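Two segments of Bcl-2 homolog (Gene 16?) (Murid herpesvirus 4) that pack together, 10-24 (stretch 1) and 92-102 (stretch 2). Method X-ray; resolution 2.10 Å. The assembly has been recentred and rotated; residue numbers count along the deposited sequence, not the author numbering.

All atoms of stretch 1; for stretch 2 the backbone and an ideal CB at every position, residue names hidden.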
# COMPACT_ATOMS: atom_id res chain seq x y z
N TYR A 10 13.39 -7.79 -5.35
CA TYR A 10 12.24 -7.76 -6.25
C TYR A 10 11.13 -6.81 -5.75
O TYR A 10 10.53 -6.04 -6.53
CB TYR A 10 11.69 -9.15 -6.47
CG TYR A 10 10.59 -9.11 -7.47
CD1 TYR A 10 10.85 -8.73 -8.79
CD2 TYR A 10 9.29 -9.34 -7.09
CE1 TYR A 10 9.83 -8.61 -9.71
CE2 TYR A 10 8.26 -9.25 -8.01
CZ TYR A 10 8.53 -8.88 -9.31
OH TYR A 10 7.51 -8.79 -10.21
N TRP A 11 10.89 -6.84 -4.44
CA TRP A 11 9.84 -6.09 -3.85
C TRP A 11 10.10 -4.62 -3.87
O TRP A 11 9.15 -3.86 -4.06
CB TRP A 11 9.60 -6.56 -2.44
CG TRP A 11 8.56 -7.65 -2.38
CD1 TRP A 11 8.77 -9.02 -2.22
CD2 TRP A 11 7.09 -7.49 -2.50
NE1 TRP A 11 7.55 -9.71 -2.23
CE2 TRP A 11 6.51 -8.84 -2.37
CE3 TRP A 11 6.22 -6.37 -2.65
CZ2 TRP A 11 5.12 -9.05 -2.41
CZ3 TRP A 11 4.83 -6.61 -2.70
CH2 TRP A 11 4.30 -7.91 -2.59
N ALA A 12 11.38 -4.21 -3.72
CA ALA A 12 11.76 -2.80 -3.87
C ALA A 12 11.40 -2.30 -5.26
O ALA A 12 10.90 -1.20 -5.43
CB ALA A 12 13.29 -2.61 -3.63
N THR A 13 11.70 -3.10 -6.26
CA THR A 13 11.31 -2.78 -7.65
C THR A 13 9.77 -2.64 -7.80
O THR A 13 9.24 -1.68 -8.42
CB THR A 13 11.83 -3.89 -8.59
OG1 THR A 13 13.24 -3.75 -8.63
CG2 THR A 13 11.30 -3.76 -10.02
N LEU A 14 9.08 -3.61 -7.22
CA LEU A 14 7.65 -3.75 -7.38
C LEU A 14 6.96 -2.57 -6.67
O LEU A 14 6.01 -1.96 -7.21
CB LEU A 14 7.26 -5.09 -6.71
CG LEU A 14 5.78 -5.38 -6.80
CD1 LEU A 14 5.26 -5.05 -8.23
CD2 LEU A 14 5.52 -6.85 -6.33
N ILE A 15 7.46 -2.21 -5.49
CA ILE A 15 6.87 -1.06 -4.79
C ILE A 15 6.97 0.26 -5.57
O ILE A 15 6.00 1.13 -5.63
CB ILE A 15 7.44 -0.95 -3.35
CG1 ILE A 15 6.91 -2.13 -2.47
CG2 ILE A 15 6.97 0.36 -2.72
CD1 ILE A 15 7.81 -2.55 -1.35
N THR A 16 8.16 0.48 -6.15
CA THR A 16 8.36 1.71 -6.89
C THR A 16 7.46 1.68 -8.14
O THR A 16 6.87 2.69 -8.50
CB THR A 16 9.80 1.79 -7.38
OG1 THR A 16 10.70 1.67 -6.27
CG2 THR A 16 10.06 3.15 -8.16
N ALA A 17 7.37 0.53 -8.83
CA ALA A 17 6.55 0.46 -10.04
C ALA A 17 5.09 0.64 -9.63
O ALA A 17 4.34 1.33 -10.33
CB ALA A 17 6.79 -0.85 -10.73
N PHE A 18 4.73 0.16 -8.41
CA PHE A 18 3.35 0.31 -7.90
C PHE A 18 3.07 1.78 -7.71
O PHE A 18 2.05 2.25 -8.22
CB PHE A 18 3.13 -0.41 -6.59
CG PHE A 18 1.80 -0.09 -5.92
CD1 PHE A 18 0.60 -0.70 -6.33
CD2 PHE A 18 1.74 0.87 -4.87
CE1 PHE A 18 -0.60 -0.41 -5.66
CE2 PHE A 18 0.55 1.15 -4.21
CZ PHE A 18 -0.63 0.53 -4.60
N LEU A 19 3.94 2.49 -7.00
CA LEU A 19 3.74 3.95 -6.74
C LEU A 19 3.77 4.80 -8.04
O LEU A 19 2.99 5.77 -8.18
CB LEU A 19 4.75 4.47 -5.75
CG LEU A 19 4.71 3.79 -4.36
CD1 LEU A 19 5.93 4.25 -3.52
CD2 LEU A 19 3.46 4.19 -3.61
N LYS A 20 4.66 4.47 -8.96
CA LYS A 20 4.77 5.26 -10.21
C LYS A 20 3.50 5.04 -11.01
O LYS A 20 2.93 6.01 -11.56
CB LYS A 20 6.01 4.89 -11.05
CG LYS A 20 7.34 5.18 -10.38
CD LYS A 20 8.57 4.93 -11.27
CE LYS A 20 9.81 5.46 -10.55
NZ LYS A 20 11.19 5.18 -11.13
N THR A 21 3.02 3.78 -11.03
CA THR A 21 1.79 3.46 -11.78
C THR A 21 0.61 4.21 -11.21
O THR A 21 -0.11 4.80 -11.98
CB THR A 21 1.46 1.93 -11.84
OG1 THR A 21 2.49 1.19 -12.52
CG2 THR A 21 0.18 1.68 -12.58
N VAL A 22 0.38 4.20 -9.89
CA VAL A 22 -0.80 4.85 -9.33
C VAL A 22 -0.61 6.37 -9.35
O VAL A 22 -1.60 7.14 -9.32
CB VAL A 22 -1.18 4.37 -7.90
CG1 VAL A 22 -1.39 2.84 -7.85
CG2 VAL A 22 -0.17 4.81 -6.84
N SER A 23 0.64 6.82 -9.40
CA SER A 23 0.93 8.25 -9.65
C SER A 23 0.88 8.66 -11.13
O SER A 23 0.90 9.84 -11.46
CB SER A 23 2.26 8.63 -9.04
OG SER A 23 2.14 8.52 -7.65
N LYS A 24 0.79 7.67 -12.02
CA LYS A 24 0.73 7.95 -13.46
C LYS A 24 2.02 8.61 -13.95
O LYS A 24 1.96 9.59 -14.69
CB LYS A 24 -0.48 8.83 -13.81
CG LYS A 24 -1.81 8.19 -13.52
CD LYS A 24 -2.83 9.30 -13.28
CE LYS A 24 -4.27 8.92 -13.67
NZ LYS A 24 -4.69 9.49 -14.99
N UNK A 92 -1.76 -1.58 3.80
CA UNK A 92 -0.50 -0.83 3.70
C UNK A 92 -0.38 -0.23 2.27
O UNK A 92 -0.05 0.98 2.04
CB UNK A 92 0.69 -1.73 4.02
N UNK A 93 -0.61 -1.07 1.28
CA UNK A 93 -0.49 -0.54 -0.07
C UNK A 93 -1.58 0.44 -0.36
O UNK A 93 -1.37 1.33 -1.17
CB UNK A 93 -0.51 -1.67 -1.10
N UNK A 94 -2.78 0.26 0.21
CA UNK A 94 -3.90 1.20 -0.16
C UNK A 94 -3.65 2.50 0.50
O UNK A 94 -4.09 3.57 0.02
CB UNK A 94 -5.28 0.67 0.25
N UNK A 95 -3.04 2.46 1.70
CA UNK A 95 -2.61 3.77 2.28
C UNK A 95 -1.63 4.50 1.37
O UNK A 95 -1.81 5.73 1.07
CB UNK A 95 -1.96 3.56 3.65
N UNK A 96 -0.62 3.77 0.87
CA UNK A 96 0.35 4.40 -0.07
C UNK A 96 -0.35 4.86 -1.36
O UNK A 96 0.02 5.88 -1.94
CB UNK A 96 1.47 3.42 -0.42
N UNK A 97 -1.35 4.10 -1.84
CA UNK A 97 -2.08 4.51 -3.03
C UNK A 97 -2.87 5.78 -2.79
O UNK A 97 -2.93 6.63 -3.67
CB UNK A 97 -3.02 3.39 -3.49
N UNK A 98 -3.49 5.89 -1.59
CA UNK A 98 -4.23 7.09 -1.21
C UNK A 98 -3.26 8.28 -1.25
O UNK A 98 -3.56 9.26 -1.91
CB UNK A 98 -4.86 6.94 0.17
N UNK A 99 -2.15 8.20 -0.51
CA UNK A 99 -1.19 9.30 -0.48
C UNK A 99 -0.84 9.76 -1.92
O UNK A 99 -1.06 10.93 -2.27
CB UNK A 99 0.07 8.87 0.27
N UNK A 100 -0.36 8.85 -2.77
CA UNK A 100 -0.11 9.21 -4.17
C UNK A 100 -1.29 9.87 -4.83
O UNK A 100 -1.11 10.81 -5.57
CB UNK A 100 0.28 7.97 -4.97
N UNK A 101 -2.49 9.36 -4.64
CA UNK A 101 -3.56 9.74 -5.52
C UNK A 101 -4.33 10.96 -5.04
O UNK A 101 -5.13 11.49 -5.76
CB UNK A 101 -4.52 8.56 -5.70
N UNK A 102 -4.09 11.39 -3.81
CA UNK A 102 -4.84 12.50 -3.27
C UNK A 102 -4.11 13.46 -2.41
O UNK A 102 -4.58 14.54 -2.22
CB UNK A 102 -6.02 11.96 -2.46

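Both stretches are helical, and their N-to-C directions differ by 39°. The axes approach to 9.1 Å, closing toward the C-terminal end of stretch 1.

Position 92 has a sideways CB with nothing of stretch 1 within 5.5 Å. Many residues would suit. It is Phe92; its CE1 comes no nearer than 5.3 Å, to Ile15 CD1.

Position 93 points toward stretch 1. Its ideal CB lies 4.1 Å from Phe18 CZ, and Trp11 and Ile15 lie further along. The helices are still well separated here, with the CA atoms of Ile15 and position 93 at 8.8 Å. A long apolar or aromatic side chain, such as Leu, Met or Phe, would suit the gap. The residue is Phe93, chi1 m. Its edge meets the face of Phe18, with centroids 5.2 Å apart and planes at 72°. Phe93 CZ reaches Trp11 CZ3 at 3.6 Å, and Phe93 CE1 lies 3.7 Å from Ile15 CG1.

Position 94 points away, so stretch 1 sets no demand. It is Asp94, whose role appears with 97. Position 95 is out of reach and equally free; it is Val95.

Position 96 points toward stretch 1. An ideal CB would sit 3.8 Å from Leu19 CD2 and 4.5 Å from Phe18 CE2. Glycine or alanine would suit; a larger side chain would have to find room beside these two. The residue is Gly96, and Leu19 CD2 comes 4.2 Å from its O.

Position 97 is sideways, its ideal CB 3.9 Å from Phe18 CZ and 4.6 Å from Val22 CG2. An apolar residue, or a long one with an aliphatic stem, would fit. It is Arg97. Its CG packs 4.1 Å from Val22 CG1, while its guanidinium turns to its own helix: NH2 forms a salt bridge with Asp94 OD1 at 3.0 Å.

Position 98 points away and 99 is out of reach, so stretch 1 sets no preference at either. They are Tyr98 and Val99, and neither touches stretch 1.

Position 100 points toward stretch 1 where the helices are close. Its ideal CB is 3.3 Å from Ser23 OG and 3.7 Å from Val22 CG2. Small residues such as alanine, serine or cysteine suit. It is Cys100, chi1 m, with SG 3.6 Å from Leu19 CD2. Ser23 OG donates instead to Leu19 O, at 2.9 Å.

Position 101 is sideways, its ideal CB 4.9 Å from Val22 O. A flexible or polar chain could pass alongside. It is Glu101: CG lies 3.6 Å from Val22 O, and OE1 forms a salt bridge with Arg97 NH1 at 3.5 Å.

Position 102 is out of reach and unconstrained by stretch 1. It is Glu102.

Stretch 2 (92-102) FFDVGRYVCEE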
# COMPACT_ATOMS: atom_id res chain seq x y z
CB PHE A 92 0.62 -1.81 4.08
CG PHE A 92 2.02 -1.43 3.60
CD1 PHE A 92 2.45 -1.82 2.36
CD2 PHE A 92 2.96 -0.87 4.50
CE1 PHE A 92 3.78 -1.60 1.97
CE2 PHE A 92 4.28 -0.62 4.11
CZ PHE A 92 4.70 -0.99 2.83
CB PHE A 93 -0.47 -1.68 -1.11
CG PHE A 93 0.91 -2.30 -1.29
CD1 PHE A 93 1.93 -1.58 -1.95
CD2 PHE A 93 1.21 -3.60 -0.76
CE1 PHE A 93 3.19 -2.14 -2.08
CE2 PHE A 93 2.54 -4.16 -0.88
CZ PHE A 93 3.51 -3.45 -1.52
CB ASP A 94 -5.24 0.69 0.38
CG ASP A 94 -6.42 1.43 -0.21
OD1 ASP A 94 -6.31 1.88 -1.39
OD2 ASP A 94 -7.50 1.54 0.45
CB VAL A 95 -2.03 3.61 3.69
CG1 VAL A 95 -1.32 4.90 4.09
CG2 VAL A 95 -3.17 3.10 4.64
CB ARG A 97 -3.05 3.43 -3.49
CG ARG A 97 -3.82 3.83 -4.74
CD ARG A 97 -4.72 2.70 -5.33
NE ARG A 97 -5.80 2.31 -4.42
CZ ARG A 97 -7.10 2.55 -4.65
NH1 ARG A 97 -7.51 3.13 -5.77
NH2 ARG A 97 -8.03 2.14 -3.82
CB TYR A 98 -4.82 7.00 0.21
CG TYR A 98 -5.69 8.24 0.53
CD1 TYR A 98 -7.04 8.27 0.13
CD2 TYR A 98 -5.17 9.39 1.18
CE1 TYR A 98 -7.85 9.39 0.36
CE2 TYR A 98 -5.99 10.51 1.43
CZ TYR A 98 -7.33 10.49 1.02
OH TYR A 98 -8.21 11.55 1.21
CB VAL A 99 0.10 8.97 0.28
CG1 VAL A 99 1.07 10.14 0.16
CG2 VAL A 99 -0.21 8.68 1.73
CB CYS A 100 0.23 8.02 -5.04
SG CYS A 100 1.80 7.29 -4.58
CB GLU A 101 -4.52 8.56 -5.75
CG GLU A 101 -4.06 7.50 -6.72
CD GLU A 101 -5.07 6.40 -6.96
OE1 GLU A 101 -6.00 6.23 -6.20
OE2 GLU A 101 -4.95 5.69 -7.93
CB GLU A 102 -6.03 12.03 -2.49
CG GLU A 102 -7.32 12.20 -3.26
CD GLU A 102 -7.83 10.91 -3.77
OE1 GLU A 102 -7.55 9.90 -3.13
OE2 GLU A 102 -8.50 10.90 -4.79
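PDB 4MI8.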